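Local coordinates for protein bitiscetin (Bitis arietans, PDB 1JWI) that binds von Willebrand factor and induces its interaction with platelet GPIbalpha through the A1 domain, so that platelets aggregate, at residues F50-A55 / E108-T113; A66-R71 / F101-H106; K75-S80 / V90-D95. One frame throughout, in Å; residues are numbered along the deposited sequence.

Interaction 1: F50-A55 / E108-T113; sequences FVTKLA and EYRTWT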
loop_
_atom_site.group_PDB
_atom_site.type_symbol
_atom_site.label_atom_id
_atom_site.label_comp_id
_atom_site.label_asym_id
_atom_site.label_seq_id
_atom_site.Cartn_x
_atom_site.Cartn_y
_atom_site.Cartn_z
ATOM N N PHE A 50 22.291 -10.842 -6.834
ATOM C CA PHE A 50 23.100 -10.228 -7.879
ATOM C C PHE A 50 22.648 -8.788 -8.095
ATOM O O PHE A 50 23.467 -7.869 -8.099
ATOM C CB PHE A 50 22.974 -10.994 -9.199
ATOM C CG PHE A 50 23.569 -10.261 -10.375
ATOM C CD1 PHE A 50 24.941 -10.036 -10.452
ATOM C CD2 PHE A 50 22.749 -9.738 -11.370
ATOM C CE1 PHE A 50 25.486 -9.298 -11.503
ATOM C CE2 PHE A 50 23.283 -8.997 -12.426
ATOM C CZ PHE A 50 24.654 -8.775 -12.490
ATOM N N VAL A 51 21.341 -8.603 -8.284
ATOM C CA VAL A 51 20.771 -7.274 -8.499
ATOM C C VAL A 51 21.064 -6.351 -7.315
ATOM O O VAL A 51 21.355 -5.166 -7.500
ATOM C CB VAL A 51 19.236 -7.356 -8.745
ATOM C CG1 VAL A 51 18.624 -5.959 -8.799
ATOM C CG2 VAL A 51 18.966 -8.077 -10.053
ATOM N N THR A 52 21.000 -6.897 -6.104
ATOM C CA THR A 52 21.286 -6.113 -4.903
ATOM C C THR A 52 22.746 -5.661 -4.918
ATOM O O THR A 52 23.061 -4.544 -4.529
ATOM C CB THR A 52 21.034 -6.935 -3.612
ATOM O OG1 THR A 52 19.624 -7.120 -3.433
ATOM C CG2 THR A 52 21.603 -6.219 -2.394
ATOM N N LYS A 53 23.633 -6.537 -5.373
ATOM C CA LYS A 53 25.064 -6.228 -5.439
ATOM C C LYS A 53 25.340 -5.167 -6.507
ATOM O O LYS A 53 26.075 -4.203 -6.276
ATOM C CB LYS A 53 25.855 -7.505 -5.751
ATOM C CG LYS A 53 27.357 -7.306 -5.849
ATOM C CD LYS A 53 28.059 -8.614 -6.189
ATOM C CE LYS A 53 29.569 -8.431 -6.247
ATOM N NZ LYS A 53 30.244 -9.716 -6.566
ATOM N N LEU A 54 24.738 -5.335 -7.680
ATOM C CA LEU A 54 24.947 -4.374 -8.755
ATOM C C LEU A 54 24.478 -2.995 -8.309
ATOM O O LEU A 54 25.176 -2.002 -8.504
ATOM C CB LEU A 54 24.192 -4.800 -10.021
ATOM C CG LEU A 54 24.470 -3.958 -11.278
ATOM C CD1 LEU A 54 25.927 -4.124 -11.695
ATOM C CD2 LEU A 54 23.540 -4.389 -12.416
ATOM N N ALA A 55 23.300 -2.940 -7.695
ATOM C CA ALA A 55 22.734 -1.683 -7.217
ATOM C C ALA A 55 23.597 -1.045 -6.123
ATOM O O ALA A 55 23.813 0.163 -6.123
ATOM C CB ALA A 55 21.311 -1.912 -6.708
ATOM N N GLU A 108 19.451 -1.580 2.305
ATOM C CA GLU A 108 20.580 -1.601 1.381
ATOM C C GLU A 108 20.220 -2.408 0.137
ATOM O O GLU A 108 20.989 -3.250 -0.331
ATOM C CB GLU A 108 21.838 -2.165 2.065
ATOM C CG GLU A 108 22.187 -1.434 3.356
ATOM C CD GLU A 108 23.670 -1.472 3.695
ATOM O OE1 GLU A 108 24.279 -2.562 3.614
ATOM O OE2 GLU A 108 24.216 -0.404 4.055
ATOM N N TYR A 109 19.022 -2.141 -0.376
ATOM C CA TYR A 109 18.514 -2.797 -1.569
ATOM C C TYR A 109 18.340 -4.305 -1.427
ATOM O O TYR A 109 18.374 -5.037 -2.420
ATOM C CB TYR A 109 19.429 -2.478 -2.756
ATOM C CG TYR A 109 19.681 -1.000 -2.928
ATOM C CD1 TYR A 109 18.634 -0.081 -2.851
ATOM C CD2 TYR A 109 20.962 -0.519 -3.189
ATOM C CE1 TYR A 109 18.854 1.285 -3.027
ATOM C CE2 TYR A 109 21.197 0.848 -3.368
ATOM C CZ TYR A 109 20.136 1.741 -3.287
ATOM O OH TYR A 109 20.350 3.089 -3.473
ATOM N N ARG A 110 18.141 -4.767 -0.197
ATOM C CA ARG A 110 17.951 -6.190 0.059
ATOM C C ARG A 110 16.482 -6.613 -0.059
ATOM O O ARG A 110 16.186 -7.761 -0.391
ATOM C CB ARG A 110 18.469 -6.545 1.457
ATOM C CG ARG A 110 18.465 -8.032 1.757
ATOM C CD ARG A 110 19.398 -8.796 0.812
ATOM N NE ARG A 110 20.791 -8.356 0.909
ATOM C CZ ARG A 110 21.793 -8.873 0.200
ATOM N NH1 ARG A 110 21.564 -9.852 -0.665
ATOM N NH2 ARG A 110 23.027 -8.411 0.357
ATOM N N THR A 111 15.561 -5.689 0.204
ATOM C CA THR A 111 14.134 -6.012 0.135
ATOM C C THR A 111 13.363 -5.086 -0.799
ATOM O O THR A 111 13.911 -4.107 -1.309
ATOM C CB THR A 111 13.495 -5.942 1.536
ATOM O OG1 THR A 111 13.733 -4.645 2.097
ATOM C CG2 THR A 111 14.103 -6.988 2.440
ATOM N N TRP A 112 12.089 -5.400 -1.022
ATOM C CA TRP A 112 11.264 -4.583 -1.907
ATOM C C TRP A 112 10.250 -3.750 -1.124
ATOM O O TRP A 112 9.724 -4.198 -0.107
ATOM C CB TRP A 112 10.538 -5.470 -2.921
ATOM C CG TRP A 112 11.456 -6.389 -3.689
ATOM C CD1 TRP A 112 12.811 -6.258 -3.848
ATOM C CD2 TRP A 112 11.076 -7.550 -4.442
ATOM N NE1 TRP A 112 13.294 -7.268 -4.653
ATOM C CE2 TRP A 112 12.252 -8.074 -5.030
ATOM C CE3 TRP A 112 9.856 -8.198 -4.678
ATOM C CZ2 TRP A 112 12.243 -9.218 -5.838
ATOM C CZ3 TRP A 112 9.845 -9.340 -5.487
ATOM C CH2 TRP A 112 11.034 -9.835 -6.054
ATOM N N THR A 113 9.974 -2.540 -1.604
ATOM C CA THR A 113 9.032 -1.648 -0.933
ATOM C C THR A 113 8.088 -0.972 -1.934
ATOM O O THR A 113 8.463 -0.733 -3.082
ATOM C CB THR A 113 9.802 -0.564 -0.121
ATOM O OG1 THR A 113 8.883 0.189 0.684
ATOM C CG2 THR A 113 10.549 0.374 -1.051
HETATM O O HOH W 1 19.033 -10.018 -2.432
#
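Thr52 and Tyr109 bring helix 50-55 and the turn 108-111 to within 5.5 Å, CA to CA; Glu108 and Tyr109, both with positive phi, bend the chain so that the Tyr109 carbonyl faces the helix. Thr52 OG1 donates to Tyr109 O at 2.6 Å, coming from 31° outside the carbonyl plane; this hydroxyl also hydrogen-bonds with Ala48 O, one turn back. With CG2 anti to its backbone N (chi1 -71° for OG1), Thr52 turns its methyl to the Arg110 guanidinium, where CG2 lies over the centre of one face, 3.7 Å from CZ. A water donates to Thr52 OG1 and accepts a weak bond from Arg110 NH1, while NH1 also makes a salt bridge to Asp49, a turn earlier in the helix. In this C-type lectin-like domain the contact fastens helix 45-58 to the turn leading into strand 112-115 of the three-stranded sheet. One turn of helix beyond Thr52, Ala55 CB meets Tyr109 CD2 obliquely at 3.8 Å, and Ala55 O lies 3.9 Å from Tyr109 CE2. The far end of this buried ring is tied by its hydroxyl to the Tyr64 carbonyl, and Leu103 of strand 100-103 touches both Ala55 and Tyr109.

Interaction 2: A66-R71 / F101-H106; sequences AWIGLR and FGLDVH
Leu70 CG is anti to its backbone N (chi1 -170°) and Phe101 CG anti to its own carbonyl carbon (chi1 -68°), torsions that start the two side chains toward a shared patch. There Leu70 CD2 lies 4.0 Å above one face of the Phe101 ring, offset toward the rim, while the carbonyl oxygen of Leu70 meets the ring at its edge and CB packs on CB. The same Leu70 O accepts from Phe101 N at 3.1 Å. On the other side of the corner at Gly69, Ile68 N donates almost straight to Phe101 O (172°), so the backbone of Phe101 is held by both halves of the bent strand. Trp67 brings CE3 to within 3.4 Å of that oxygen, at the edge of its indole. Trp67 to Leu70 spell Trp-Ile-Gly-Leu, the WIGL motif of C-type lectin domains; strand 66-68, with its Trp-Ile start, pairs antiparallel with 101-103 before the turn at Gly69. The buried Trp67 NE1 is satisfied by Gly23 O, and Trp25 meets the indole edge-to-face. Ala66 and Leu103 form the hydrogen-bonded pair of the strands: Leu103 N reaches Ala66 O at 2.7 Å, and the return bond, Ala66 N to Leu103 O, is longer, 3.3 Å. Between this pair and the Ile68 N bond, Trp67 lies opposite Gly102 as a non-hydrogen-bonded pair; Gly102, without a side chain, lets its CA come to 3.0 Å from Ala66 O. Ile68 crosses Leu103 at about a right angle, CG2 packing 3.8 Å from CG, and Trp112 of the next strand touches both. At Leu70 and Arg71 the strand pairs antiparallel with a strand of the partner chain, so the sheet continues across the interface, where an aromatic side chain of that chain meets Phe101 edge-to-face.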
loop_
_atom_site.group_PDB
_atom_site.type_symbol
_atom_site.label_atom_id
_atom_site.label_comp_id
_atom_site.label_asym_id
_atom_site.label_seq_id
_atom_site.Cartn_x
_atom_site.Cartn_y
_atom_site.Cartn_z
ATOM N N ALA A 66 15.481 2.180 -5.820
ATOM C CA ALA A 66 15.694 1.909 -7.238
ATOM C C ALA A 66 14.538 1.090 -7.805
ATOM O O ALA A 66 14.193 0.038 -7.270
ATOM C CB ALA A 66 17.014 1.175 -7.438
ATOM N N TRP A 67 13.926 1.590 -8.875
ATOM C CA TRP A 67 12.805 0.914 -9.527
ATOM C C TRP A 67 13.118 -0.464 -10.095
ATOM O O TRP A 67 14.172 -0.669 -10.709
ATOM C CB TRP A 67 12.279 1.750 -10.709
ATOM C CG TRP A 67 11.593 3.032 -10.359
ATOM C CD1 TRP A 67 11.820 4.259 -10.916
ATOM C CD2 TRP A 67 10.518 3.206 -9.429
ATOM N NE1 TRP A 67 10.951 5.186 -10.392
ATOM C CE2 TRP A 67 10.140 4.566 -9.478
ATOM C CE3 TRP A 67 9.835 2.344 -8.563
ATOM C CZ2 TRP A 67 9.107 5.087 -8.691
ATOM C CZ3 TRP A 67 8.806 2.864 -7.777
ATOM C CH2 TRP A 67 8.454 4.220 -7.849
ATOM N N ILE A 68 12.196 -1.401 -9.883
ATOM C CA ILE A 68 12.290 -2.734 -10.470
ATOM C C ILE A 68 10.946 -2.899 -11.193
ATOM O O ILE A 68 10.042 -2.079 -11.002
ATOM C CB ILE A 68 12.504 -3.882 -9.437
ATOM C CG1 ILE A 68 11.463 -3.830 -8.324
ATOM C CG2 ILE A 68 13.929 -3.821 -8.894
ATOM C CD1 ILE A 68 11.581 -5.029 -7.375
ATOM N N GLY A 69 10.806 -3.938 -12.008
ATOM C CA GLY A 69 9.587 -4.098 -12.791
ATOM C C GLY A 69 8.284 -4.592 -12.196
ATOM O O GLY A 69 7.415 -5.027 -12.940
ATOM N N LEU A 70 8.118 -4.509 -10.883
ATOM C CA LEU A 70 6.897 -4.992 -10.252
ATOM C C LEU A 70 5.874 -3.884 -9.993
ATOM O O LEU A 70 6.238 -2.801 -9.532
ATOM C CB LEU A 70 7.258 -5.678 -8.938
ATOM C CG LEU A 70 6.148 -6.460 -8.249
ATOM C CD1 LEU A 70 5.732 -7.642 -9.118
ATOM C CD2 LEU A 70 6.655 -6.943 -6.892
ATOM N N ARG A 71 4.601 -4.159 -10.289
ATOM C CA ARG A 71 3.526 -3.189 -10.076
ATOM C C ARG A 71 2.206 -3.834 -9.635
ATOM O O ARG A 71 1.869 -4.945 -10.058
ATOM C CB ARG A 71 3.265 -2.369 -11.348
ATOM C CG ARG A 71 2.218 -1.265 -11.150
ATOM C CD ARG A 71 2.110 -0.303 -12.338
ATOM N NE ARG A 71 1.520 -0.918 -13.523
ATOM C CZ ARG A 71 1.251 -0.266 -14.653
ATOM N NH1 ARG A 71 1.517 1.029 -14.758
ATOM N NH2 ARG A 71 0.713 -0.908 -15.682
ATOM N N PHE A 101 6.863 -0.830 -7.235
ATOM C CA PHE A 101 7.882 -1.334 -6.319
ATOM C C PHE A 101 9.325 -1.057 -6.704
ATOM O O PHE A 101 9.673 -0.974 -7.883
ATOM C CB PHE A 101 7.702 -2.839 -6.105
ATOM C CG PHE A 101 6.444 -3.194 -5.361
ATOM C CD1 PHE A 101 5.208 -3.177 -6.011
ATOM C CD2 PHE A 101 6.485 -3.519 -4.001
ATOM C CE1 PHE A 101 4.028 -3.478 -5.316
ATOM C CE2 PHE A 101 5.316 -3.819 -3.296
ATOM C CZ PHE A 101 4.088 -3.799 -3.951
ATOM N N GLY A 102 10.164 -0.928 -5.678
ATOM C CA GLY A 102 11.569 -0.668 -5.897
ATOM C C GLY A 102 12.410 -1.280 -4.794
ATOM O O GLY A 102 11.880 -1.743 -3.777
ATOM N N LEU A 103 13.723 -1.304 -5.008
ATOM C CA LEU A 103 14.639 -1.837 -4.010
ATOM C C LEU A 103 14.707 -0.806 -2.876
ATOM O O LEU A 103 15.004 0.364 -3.108
ATOM C CB LEU A 103 16.022 -2.054 -4.634
ATOM C CG LEU A 103 16.059 -3.025 -5.822
ATOM C CD1 LEU A 103 17.484 -3.184 -6.326
ATOM C CD2 LEU A 103 15.493 -4.371 -5.386
ATOM N N ASP A 104 14.431 -1.254 -1.656
ATOM C CA ASP A 104 14.412 -0.395 -0.470
ATOM C C ASP A 104 15.805 0.048 -0.009
ATOM O O ASP A 104 16.620 -0.770 0.418
ATOM C CB ASP A 104 13.722 -1.157 0.660
ATOM C CG ASP A 104 13.383 -0.285 1.850
ATOM O OD1 ASP A 104 13.867 0.865 1.951
ATOM O OD2 ASP A 104 12.618 -0.778 2.704
ATOM N N VAL A 105 16.062 1.346 -0.072
ATOM C CA VAL A 105 17.352 1.890 0.342
ATOM C C VAL A 105 17.671 1.576 1.807
ATOM O O VAL A 105 18.834 1.390 2.174
ATOM C CB VAL A 105 17.389 3.422 0.161
ATOM C CG1 VAL A 105 16.524 4.101 1.222
ATOM C CG2 VAL A 105 18.827 3.923 0.225
ATOM N N HIS A 106 16.633 1.499 2.634
ATOM C CA HIS A 106 16.804 1.245 4.058
ATOM C C HIS A 106 17.298 -0.149 4.427
ATOM O O HIS A 106 17.734 -0.376 5.556
ATOM C CB HIS A 106 15.495 1.564 4.782
ATOM C CG HIS A 106 15.095 3.002 4.660
ATOM N ND1 HIS A 106 13.797 3.399 4.416
ATOM C CD2 HIS A 106 15.826 4.139 4.738
ATOM C CE1 HIS A 106 13.748 4.717 4.345
ATOM N NE2 HIS A 106 14.966 5.192 4.537
#

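Interaction 3: K75-S80 / V90-D95; sequences KTQQCS and VYENVD
Gln77 and Glu92 lie alongside each other, running opposite ways, with the planes of the Gln77 amide and the Glu92 carboxylate 29° from parallel. Each polar end thereby reaches the backbone of the opposite segment. Glu92 CG stands anti to its carbonyl carbon (chi1 -74°), and the chain beyond runs extended to a carboxylate that takes two successive backbone N-H groups. OE1 accepts a short, nearly straight bond from Gln77 N (2.6 Å, 169°), and OE2 a longer one from Gln78 N (3.2 Å); both donors approach on the syn side, somewhat out of the carboxylate plane. Such a double grip would be expected to favour the ionised carboxylate. Going the other way, the Gln77 amide spans the backbone around Asn93: OE1 receives Val94 N at 2.7 Å, nearly along the C=O axis, while NE2 makes a weak bond to Glu92 O. A water donates to Glu92 OE1 and accepts a weak bond from Gln77 NE2. Thr76 crosses Glu92 at about a right angle and sets CB 3.2 Å from OE1, while its hydroxyl binds Gln78 O. Apolar contact is added by Gln78 CG, 3.9 Å from Val94 CG2. Cys79, next along the chain, is disulfide-bonded to the partner chain, and Asn93 and Asp95 make backbone hydrogen bonds with that chain. Two limbs of one long loop, braced by side chain-to-backbone bonds and one of them disulfide-bonded to the partner subunit, are characteristic of the extended loop that snaclec heterodimers exchange between their C-type lectin-like domains.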
loop_
_atom_site.group_PDB
_atom_site.type_symbol
_atom_site.label_atom_id
_atom_site.label_comp_id
_atom_site.label_asym_id
_atom_site.label_seq_id
_atom_site.Cartn_x
_atom_site.Cartn_y
_atom_site.Cartn_z
ATOM N N LYS A 75 -7.195 -1.868 -10.137
ATOM C CA LYS A 75 -7.670 -0.583 -10.646
ATOM C C LYS A 75 -8.012 0.409 -9.543
ATOM O O LYS A 75 -8.107 1.609 -9.797
ATOM C CB LYS A 75 -8.881 -0.785 -11.565
ATOM C CG LYS A 75 -10.101 -1.378 -10.879
ATOM C CD LYS A 75 -11.308 -1.442 -11.822
ATOM C CE LYS A 75 -11.918 -0.063 -12.088
ATOM N NZ LYS A 75 -10.981 0.900 -12.746
ATOM N N THR A 76 -8.196 -0.092 -8.323
ATOM C CA THR A 76 -8.510 0.762 -7.177
ATOM C C THR A 76 -7.246 1.476 -6.675
ATOM O O THR A 76 -6.136 1.141 -7.088
ATOM C CB THR A 76 -9.132 -0.072 -6.028
ATOM O OG1 THR A 76 -8.465 -1.335 -5.931
ATOM C CG2 THR A 76 -10.610 -0.312 -6.285
ATOM N N GLN A 77 -7.415 2.466 -5.803
ATOM C CA GLN A 77 -6.277 3.207 -5.260
ATOM C C GLN A 77 -5.402 2.302 -4.397
ATOM O O GLN A 77 -4.178 2.400 -4.426
ATOM C CB GLN A 77 -6.770 4.413 -4.453
ATOM C CG GLN A 77 -7.309 5.541 -5.329
ATOM C CD GLN A 77 -7.981 6.652 -4.534
ATOM O OE1 GLN A 77 -7.617 6.928 -3.393
ATOM N NE2 GLN A 77 -8.960 7.308 -5.151
ATOM N N GLN A 78 -6.037 1.434 -3.616
ATOM C CA GLN A 78 -5.308 0.484 -2.791
ATOM C C GLN A 78 -5.785 -0.903 -3.223
ATOM O O GLN A 78 -6.701 -1.022 -4.041
ATOM C CB GLN A 78 -5.520 0.746 -1.286
ATOM C CG GLN A 78 -6.956 0.953 -0.828
ATOM C CD GLN A 78 -7.755 -0.330 -0.795
ATOM O OE1 GLN A 78 -8.809 -0.431 -1.430
ATOM N NE2 GLN A 78 -7.268 -1.318 -0.046
ATOM N N CYS A 79 -5.178 -1.945 -2.676
ATOM C CA CYS A 79 -5.493 -3.300 -3.099
ATOM C C CYS A 79 -6.744 -4.043 -2.612
ATOM O O CYS A 79 -7.227 -4.948 -3.293
ATOM C CB CYS A 79 -4.250 -4.148 -2.859
ATOM S SG CYS A 79 -4.515 -5.930 -2.801
ATOM N N SER A 80 -7.287 -3.679 -1.459
ATOM C CA SER A 80 -8.465 -4.391 -0.970
ATOM C C SER A 80 -9.736 -4.118 -1.780
ATOM O O SER A 80 -10.131 -2.970 -1.961
ATOM C CB SER A 80 -8.723 -4.042 0.491
ATOM O OG SER A 80 -9.839 -4.768 0.965
ATOM N N VAL A 90 -15.706 1.168 -3.510
ATOM C CA VAL A 90 -15.993 1.938 -4.716
ATOM C C VAL A 90 -15.392 3.319 -4.504
ATOM O O VAL A 90 -14.525 3.751 -5.266
ATOM C CB VAL A 90 -17.513 2.063 -4.967
ATOM C CG1 VAL A 90 -17.758 2.915 -6.215
ATOM C CG2 VAL A 90 -18.125 0.679 -5.145
ATOM N N TYR A 91 -15.846 4.003 -3.460
ATOM C CA TYR A 91 -15.305 5.321 -3.127
ATOM C C TYR A 91 -13.974 5.098 -2.405
ATOM O O TYR A 91 -13.876 4.221 -1.549
ATOM C CB TYR A 91 -16.271 6.081 -2.205
ATOM C CG TYR A 91 -15.699 7.380 -1.677
ATOM C CD1 TYR A 91 -15.534 8.482 -2.513
ATOM C CD2 TYR A 91 -15.263 7.483 -0.357
ATOM C CE1 TYR A 91 -14.933 9.658 -2.052
ATOM C CE2 TYR A 91 -14.661 8.649 0.116
ATOM C CZ TYR A 91 -14.498 9.732 -0.735
ATOM O OH TYR A 91 -13.873 10.882 -0.278
ATOM N N GLU A 92 -12.958 5.879 -2.758
ATOM C CA GLU A 92 -11.630 5.782 -2.134
ATOM C C GLU A 92 -11.019 7.172 -1.977
ATOM O O GLU A 92 -11.220 8.039 -2.824
ATOM C CB GLU A 92 -10.673 4.936 -2.985
ATOM C CG GLU A 92 -10.936 3.439 -2.960
ATOM C CD GLU A 92 -9.875 2.669 -3.717
ATOM O OE1 GLU A 92 -9.812 2.812 -4.957
ATOM O OE2 GLU A 92 -9.099 1.932 -3.066
ATOM N N ASN A 93 -10.261 7.372 -0.905
ATOM C CA ASN A 93 -9.633 8.665 -0.657
ATOM C C ASN A 93 -8.227 8.448 -0.101
ATOM O O ASN A 93 -7.848 9.048 0.902
ATOM C CB ASN A 93 -10.477 9.465 0.346
ATOM C CG ASN A 93 -10.221 10.963 0.279
ATOM O OD1 ASN A 93 -10.638 11.711 1.169
ATOM N ND2 ASN A 93 -9.555 11.411 -0.778
ATOM N N VAL A 94 -7.458 7.571 -0.745
ATOM C CA VAL A 94 -6.090 7.291 -0.306
ATOM C C VAL A 94 -5.221 8.534 -0.546
ATOM O O VAL A 94 -5.223 9.096 -1.647
ATOM C CB VAL A 94 -5.495 6.074 -1.069
ATOM C CG1 VAL A 94 -4.021 5.908 -0.721
ATOM C CG2 VAL A 94 -6.247 4.792 -0.684
ATOM N N ASP A 95 -4.497 8.956 0.489
ATOM C CA ASP A 95 -3.646 10.148 0.420
ATOM C C ASP A 95 -2.655 10.074 -0.739
ATOM O O ASP A 95 -2.657 10.929 -1.623
ATOM C CB ASP A 95 -2.883 10.329 1.733
ATOM C CG ASP A 95 -2.177 11.672 1.820
ATOM O OD1 ASP A 95 -1.179 11.766 2.570
ATOM O OD2 ASP A 95 -2.623 12.635 1.153
HETATM O O HOH W 2 -10.548 5.312 -6.909
#

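How the interactions relate
Interactions 1 and 2 lie in the globular C-type lectin-like domain, their centres 8 Å apart, and share the three-stranded sheet in which strand 100-103 sits between 66-72 and 112-115. They touch directly: probable hydrogen bonds run from Tyr109 N to Asp104 O and from Asp104 N to Thr111 O. Interaction 3 stands about 21 Å from interaction 2 and 29 Å from interaction 1, centre to centre, out on the loop joining strands 66-72 and 100-103. Along the chain the contacts enclose one another, 1 outermost, then 2, then 3. Interaction 2 thus closes the base of the loop that interaction 3 braces further out, where the partner chain is bound by a disulfide.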